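Local coordinates for beta-galactosidase (Trichoderma reesei, PDB 3OGV), which probably catalyses the hydrolysis of terminal non-reducing beta-D-galactose residues from beta-D-galactosides, as a glycosyl hydrolase of family 35, at residues A[116-121]-A[787-792]; A[177-182]-A[213-218]. All coordinates share one frame; numbering follows the deposited sequence.

Both contacts border the galactoside site of the TIM barrel, with centres about 12 Å apart, and both touch the bound thiogalactoside. In chain order the segments run 116-121, 177-182, 213-218 and 787-792, so interaction 2 is made wholly within the span that interaction 1 brings together. Strands 110-116 and 172-177 are parallel neighbours in the barrel sheet, and each leads into a sugar-binding loop; where the loops begin, G116 O and E178 N probably share a hydrogen bond. Interaction 2 fastens barrel loops to one another, whereas interaction 1 brings a distant loop, beyond strand 775-782, against the barrel. The pocket wall thus combines local and very long-range contacts.

Interaction 1: A[116-121]-A[787-792]; sequences GPYINA and LDENWT. With PTQ (2-phenylethyl 1-thio-beta-D-galactopyranoside), chain E.
Y118 and N790 meet through the phenol oxygen of one and the backbone N-H of the other, where a loop at the end of TIM-barrel strand 110-116 faces a loop that follows strand 775-782. N790 N lies 2.7 Å from Y118 OH, with a nearly straight N-H...O angle of 163°. Y118 OH donates onward to N120 OD1 over 2.6 Å, in the carbonyl plane and on a lone pair, so it works as a relay, accepting from the distant loop and donating within its own. With OD1 engaged in this way, the amide is orientated toward the ligand, and N120 ND2 donates to O4 of the thiogalactoside at 2.8 Å. Next along the chain, A121 N donates to the sugar's O3 at 2.9 Å and more weakly to O4. Neighbouring hydroxyls of the galactose ring are thereby gripped from one short segment.

A second layer backs N120, and probably helps hold its amide. The carboxylate of E789 stacks over the N120 amide with the two planes 24° apart, E789 CD lying 3.3 Å from N120 OD1. The two groups meet face to face without a hydrogen bond between them, E789 OE2 being bonded instead to the backbone N of E122, another galactose-binding residue. Y118 places CG opposite its backbone N (chi1 -173°), which carries the ring out to the 787-792 loop, while N120 N sits 3.5 Å above one face of the Y118 ring, offset toward the rim.

Farther out, N790 is held by R140 at its carbonyl and by M798 N at its side-chain OD1. The indole of W791 closes the arrangement edge-on, with W791 CD1 3.4 Å from N120 OD1 and that oxygen near the ring plane.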
# COMPACT_ATOMS: atom_id res chain seq x y z
N GLY A 116 -2.74 10.23 -12.05
CA GLY A 116 -3.52 9.60 -13.12
C GLY A 116 -3.58 10.52 -14.33
O GLY A 116 -2.60 11.06 -14.80
N PRO A 117 -4.80 10.74 -14.94
CA PRO A 117 -6.12 10.40 -14.42
C PRO A 117 -6.36 8.96 -14.20
O PRO A 117 -7.11 8.61 -13.25
CB PRO A 117 -7.06 10.97 -15.53
CG PRO A 117 -6.37 11.93 -16.22
CD PRO A 117 -4.89 11.66 -16.13
N TYR A 118 -5.83 8.07 -15.00
CA TYR A 118 -5.96 6.64 -14.79
C TYR A 118 -4.82 6.16 -13.86
O TYR A 118 -3.65 6.50 -14.13
CB TYR A 118 -5.84 5.86 -16.15
CG TYR A 118 -6.14 4.42 -15.97
CD1 TYR A 118 -7.46 4.04 -15.67
CD2 TYR A 118 -5.15 3.46 -16.01
CE1 TYR A 118 -7.74 2.75 -15.42
CE2 TYR A 118 -5.39 2.13 -15.71
CZ TYR A 118 -6.76 1.75 -15.43
OH TYR A 118 -7.07 0.47 -15.02
N ILE A 119 -5.19 5.42 -12.80
CA ILE A 119 -4.13 4.96 -11.86
C ILE A 119 -4.09 3.44 -11.74
O ILE A 119 -3.07 2.90 -11.26
CB ILE A 119 -4.26 5.54 -10.43
CG1 ILE A 119 -5.65 5.19 -9.80
CG2 ILE A 119 -4.04 7.03 -10.53
CD1 ILE A 119 -5.77 5.49 -8.27
N ASN A 120 -5.12 2.67 -12.22
CA ASN A 120 -5.17 1.22 -12.07
C ASN A 120 -5.35 0.89 -10.54
O ASN A 120 -6.43 1.12 -9.98
CB ASN A 120 -4.01 0.47 -12.75
CG ASN A 120 -4.37 -0.90 -13.13
OD1 ASN A 120 -5.35 -1.12 -13.93
ND2 ASN A 120 -3.69 -1.95 -12.65
N ALA A 121 -4.23 0.47 -9.84
CA ALA A 121 -4.15 0.55 -8.34
C ALA A 121 -5.10 -0.43 -7.65
O ALA A 121 -5.25 -0.31 -6.41
CB ALA A 121 -4.39 1.99 -7.84
N LEU A 787 -16.27 -1.26 -10.03
CA LEU A 787 -16.07 -1.16 -11.51
C LEU A 787 -14.75 -1.74 -11.91
O LEU A 787 -13.75 -1.58 -11.14
CB LEU A 787 -16.29 0.27 -11.94
CG LEU A 787 -17.63 0.87 -11.48
CD1 LEU A 787 -17.74 2.30 -12.06
CD2 LEU A 787 -18.85 -0.02 -11.96
N ASP A 788 -14.69 -2.42 -13.02
CA ASP A 788 -13.47 -3.06 -13.41
C ASP A 788 -12.42 -1.93 -13.84
O ASP A 788 -12.73 -0.79 -14.15
CB ASP A 788 -13.75 -3.92 -14.64
CG ASP A 788 -14.57 -5.19 -14.32
OD1 ASP A 788 -14.62 -5.60 -13.17
OD2 ASP A 788 -15.13 -5.85 -15.24
N GLU A 789 -11.16 -2.41 -13.73
CA GLU A 789 -10.08 -1.58 -14.27
C GLU A 789 -10.09 -1.53 -15.76
O GLU A 789 -10.90 -2.19 -16.45
CB GLU A 789 -8.70 -2.20 -13.78
CG GLU A 789 -8.48 -2.02 -12.26
CD GLU A 789 -7.22 -2.77 -11.83
OE1 GLU A 789 -6.95 -3.90 -12.33
OE2 GLU A 789 -6.57 -2.16 -10.95
N ASN A 790 -9.15 -0.76 -16.32
CA ASN A 790 -8.98 -0.54 -17.79
C ASN A 790 -7.50 -0.63 -18.13
O ASN A 790 -6.96 0.30 -18.72
CB ASN A 790 -9.59 0.81 -18.19
CG ASN A 790 -10.13 0.81 -19.56
OD1 ASN A 790 -11.35 0.62 -19.80
ND2 ASN A 790 -9.28 1.10 -20.54
N TRP A 791 -6.89 -1.76 -17.80
CA TRP A 791 -5.44 -1.77 -17.99
C TRP A 791 -4.93 -2.08 -19.35
O TRP A 791 -3.68 -2.17 -19.53
CB TRP A 791 -4.68 -2.55 -16.98
CG TRP A 791 -5.28 -3.84 -16.63
CD1 TRP A 791 -5.99 -4.11 -15.46
CD2 TRP A 791 -5.07 -5.11 -17.28
NE1 TRP A 791 -6.32 -5.45 -15.43
CE2 TRP A 791 -5.78 -6.10 -16.51
CE3 TRP A 791 -4.45 -5.53 -18.50
CZ2 TRP A 791 -5.87 -7.46 -16.88
CZ3 TRP A 791 -4.54 -6.90 -18.87
CH2 TRP A 791 -5.28 -7.83 -18.06
N THR A 792 -5.79 -2.37 -20.29
CA THR A 792 -5.35 -2.45 -21.70
C THR A 792 -6.07 -1.35 -22.47
O THR A 792 -7.25 -1.48 -22.78
CB THR A 792 -5.71 -3.79 -22.30
OG1 THR A 792 -5.11 -4.82 -21.56
CG2 THR A 792 -5.19 -3.95 -23.77
C1 PTQ E . 0.92 -1.90 -11.81
O1 PTQ E . 0.35 -3.07 -11.19
S1 PTQ E . 1.11 -2.33 -13.59
C2 PTQ E . 0.08 -0.67 -11.68
O2 PTQ E . 0.71 0.47 -12.21
C3 PTQ E . -0.40 -0.41 -10.26
O3 PTQ E . -1.38 0.59 -10.25
C4 PTQ E . -0.88 -1.70 -9.61
O4 PTQ E . -2.13 -2.03 -10.29
C5 PTQ E . 0.07 -2.83 -9.72
O5 PTQ E . -0.65 -4.11 -7.87
C6 PTQ E . -0.31 -4.22 -9.31
C7 PTQ E . 2.25 -3.73 -13.50
C8 PTQ E . 2.37 -4.48 -14.80
C9 PTQ E . 3.27 -5.65 -14.68
C10 PTQ E . 2.76 -6.88 -14.29
C11 PTQ E . 3.67 -7.95 -14.13
C12 PTQ E . 5.05 -7.75 -14.35
C13 PTQ E . 5.50 -6.50 -14.69
C14 PTQ E . 4.65 -5.46 -14.80

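Interaction 2: A[177-182]-A[213-218]. With PTQ (2-phenylethyl 1-thio-beta-D-galactopyranoside), chain E.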
# COMPACT_ATOMS: atom_id res chain seq x y z
N PRO A 177 2.71 11.30 -15.16
CA PRO A 177 1.39 11.44 -15.93
C PRO A 177 0.96 10.06 -16.38
O PRO A 177 1.78 9.20 -16.76
CB PRO A 177 1.84 12.24 -17.16
CG PRO A 177 3.40 11.81 -17.40
CD PRO A 177 3.92 11.45 -16.00
N GLU A 178 -0.37 9.84 -16.33
CA GLU A 178 -0.91 8.57 -16.80
C GLU A 178 -0.41 7.36 -15.90
O GLU A 178 0.08 7.64 -14.77
CB GLU A 178 -0.55 8.31 -18.36
CG GLU A 178 -1.80 8.17 -19.30
CD GLU A 178 -2.50 6.87 -19.20
OE1 GLU A 178 -1.95 5.83 -18.76
OE2 GLU A 178 -3.66 6.75 -19.77
N ASN A 179 -0.52 6.15 -16.37
CA ASN A 179 -0.07 4.98 -15.58
C ASN A 179 0.16 3.81 -16.43
O ASN A 179 -0.81 3.28 -17.02
CB ASN A 179 -1.08 4.68 -14.43
CG ASN A 179 -0.49 3.64 -13.51
OD1 ASN A 179 0.40 4.00 -12.70
ND2 ASN A 179 -0.87 2.40 -13.63
N GLU A 180 1.35 3.27 -16.49
CA GLU A 180 1.69 2.03 -17.12
C GLU A 180 1.05 1.98 -18.55
O GLU A 180 0.36 1.05 -18.95
CB GLU A 180 1.28 0.83 -16.24
CG GLU A 180 1.67 -0.49 -16.75
CD GLU A 180 0.54 -1.32 -17.29
OE1 GLU A 180 -0.64 -1.12 -16.93
OE2 GLU A 180 0.82 -2.18 -18.19
N TYR A 181 1.40 3.03 -19.30
CA TYR A 181 0.88 3.17 -20.68
C TYR A 181 1.83 2.32 -21.55
O TYR A 181 2.84 2.88 -22.03
CB TYR A 181 0.77 4.68 -20.99
CG TYR A 181 0.24 4.88 -22.42
CD1 TYR A 181 -1.14 4.69 -22.68
CD2 TYR A 181 1.06 5.33 -23.46
CE1 TYR A 181 -1.65 4.90 -23.95
CE2 TYR A 181 0.55 5.56 -24.72
CZ TYR A 181 -0.77 5.33 -24.95
OH TYR A 181 -1.28 5.53 -26.24
N SER A 182 1.55 1.06 -21.71
CA SER A 182 2.52 0.09 -22.12
C SER A 182 2.18 -0.80 -23.30
O SER A 182 3.02 -1.51 -23.84
CB SER A 182 2.96 -0.79 -20.95
OG SER A 182 3.51 0.06 -19.93
N ILE A 213 8.15 11.59 -14.88
CA ILE A 213 8.65 10.22 -14.92
C ILE A 213 7.53 9.23 -15.25
O ILE A 213 6.39 9.54 -14.85
CB ILE A 213 9.40 9.87 -13.57
CG1 ILE A 213 10.20 8.58 -13.69
CG2 ILE A 213 8.39 9.95 -12.39
CD1 ILE A 213 11.21 8.45 -12.46
N ASN A 214 7.82 8.20 -16.00
CA ASN A 214 6.76 7.24 -16.31
C ASN A 214 7.03 5.89 -15.68
O ASN A 214 8.03 5.70 -14.98
CB ASN A 214 6.49 7.19 -17.85
CG ASN A 214 7.61 6.59 -18.61
OD1 ASN A 214 8.78 6.56 -18.16
ND2 ASN A 214 7.35 6.35 -19.89
N ASN A 215 6.17 4.89 -15.96
CA ASN A 215 6.18 3.61 -15.28
C ASN A 215 5.76 2.50 -16.20
O ASN A 215 4.78 1.80 -15.99
CB ASN A 215 5.40 3.62 -13.91
CG ASN A 215 3.87 3.74 -14.15
OD1 ASN A 215 3.44 4.54 -15.00
ND2 ASN A 215 3.12 3.04 -13.32
N ASP A 216 6.54 2.34 -17.29
CA ASP A 216 6.25 1.30 -18.29
C ASP A 216 6.21 -0.09 -17.65
O ASP A 216 7.07 -0.37 -16.77
CB ASP A 216 7.37 1.46 -19.38
CG ASP A 216 7.02 1.01 -20.76
OD1 ASP A 216 5.92 0.49 -21.03
OD2 ASP A 216 7.96 1.12 -21.64
N ALA A 217 5.36 -1.01 -18.07
CA ALA A 217 5.28 -2.31 -17.46
C ALA A 217 6.54 -3.10 -17.56
O ALA A 217 6.81 -3.93 -16.67
CB ALA A 217 4.09 -3.12 -18.04
N PHE A 218 7.27 -2.90 -18.65
CA PHE A 218 8.50 -3.59 -18.92
C PHE A 218 9.32 -2.60 -19.73
O PHE A 218 8.86 -1.53 -20.09
CB PHE A 218 8.21 -4.91 -19.72
CG PHE A 218 7.60 -4.68 -21.08
CD1 PHE A 218 6.26 -4.40 -21.17
CD2 PHE A 218 8.39 -4.65 -22.24
CE1 PHE A 218 5.65 -4.06 -22.48
CE2 PHE A 218 7.81 -4.37 -23.51
CZ PHE A 218 6.46 -4.04 -23.58
C1 PTQ E . 0.92 -1.90 -11.81
O1 PTQ E . 0.35 -3.07 -11.19
S1 PTQ E . 1.11 -2.33 -13.59
C2 PTQ E . 0.08 -0.67 -11.68
O2 PTQ E . 0.71 0.47 -12.21
C3 PTQ E . -0.40 -0.41 -10.26
O3 PTQ E . -1.38 0.59 -10.25
C4 PTQ E . -0.88 -1.70 -9.61
O4 PTQ E . -2.13 -2.03 -10.29
C5 PTQ E . 0.07 -2.83 -9.72
O5 PTQ E . -0.65 -4.11 -7.87
C6 PTQ E . -0.31 -4.22 -9.31
C7 PTQ E . 2.25 -3.73 -13.50
C8 PTQ E . 2.37 -4.48 -14.80
C9 PTQ E . 3.27 -5.65 -14.68
C10 PTQ E . 2.76 -6.88 -14.29
C11 PTQ E . 3.67 -7.95 -14.13
C12 PTQ E . 5.05 -7.75 -14.35
C13 PTQ E . 5.50 -6.50 -14.69
C14 PTQ E . 4.65 -5.46 -14.80
O HOH W 1 3.28 6.81 -16.62
O HOH W 2 3.61 4.62 -18.40
O HOH W 3 4.79 4.71 -20.85
O HOH W 4 5.66 -0.25 -23.65
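E180 and N215 touch through their backbones, E180 CA lying 3.3 Å from N215 O in a C-H...O contact between two irregular loops. The closest CA-CA spacing, 4.8 Å, falls between E180 and D216. An inverse gamma turn centred on Y181 precedes S182, which faces D216 and A217.

The N215 side chain reaches across to N179 and E180. Its CG lies between its own backbone N and carbonyl carbon (chi1 70°), which turns the amide to the other loop. N215 OD1 accepts from E180 N at 2.9 Å in a nearly straight bond (171°), although the donor stands above the carbonyl plane; N215 ND2 donates to N179 OD1 at 3.0 Å, again from above the acceptor's carbonyl plane (59° out), and also to E278. N179 OD1 is further held by Y76, which helps fix the amide whose N179 ND2 reaches O2 of the galactoside at 2.9 Å. With an alanine at N215, E180 N would probably lose this acceptor and the N179 amide one of its restraints.

The bent side chain of E180 sets E180 CG 3.7 Å from the ligand sulfur S1 and OE2 by the A217 methyl. S182 OG accepts from A217 N at 2.8 Å and donates to D216 OD1 at 2.7 Å; the other D216 oxygen bonds Y235 and T222.

Helix 193-205 connects the two loops, and N215 packs against strands 110-116, 236-239 and 275-280.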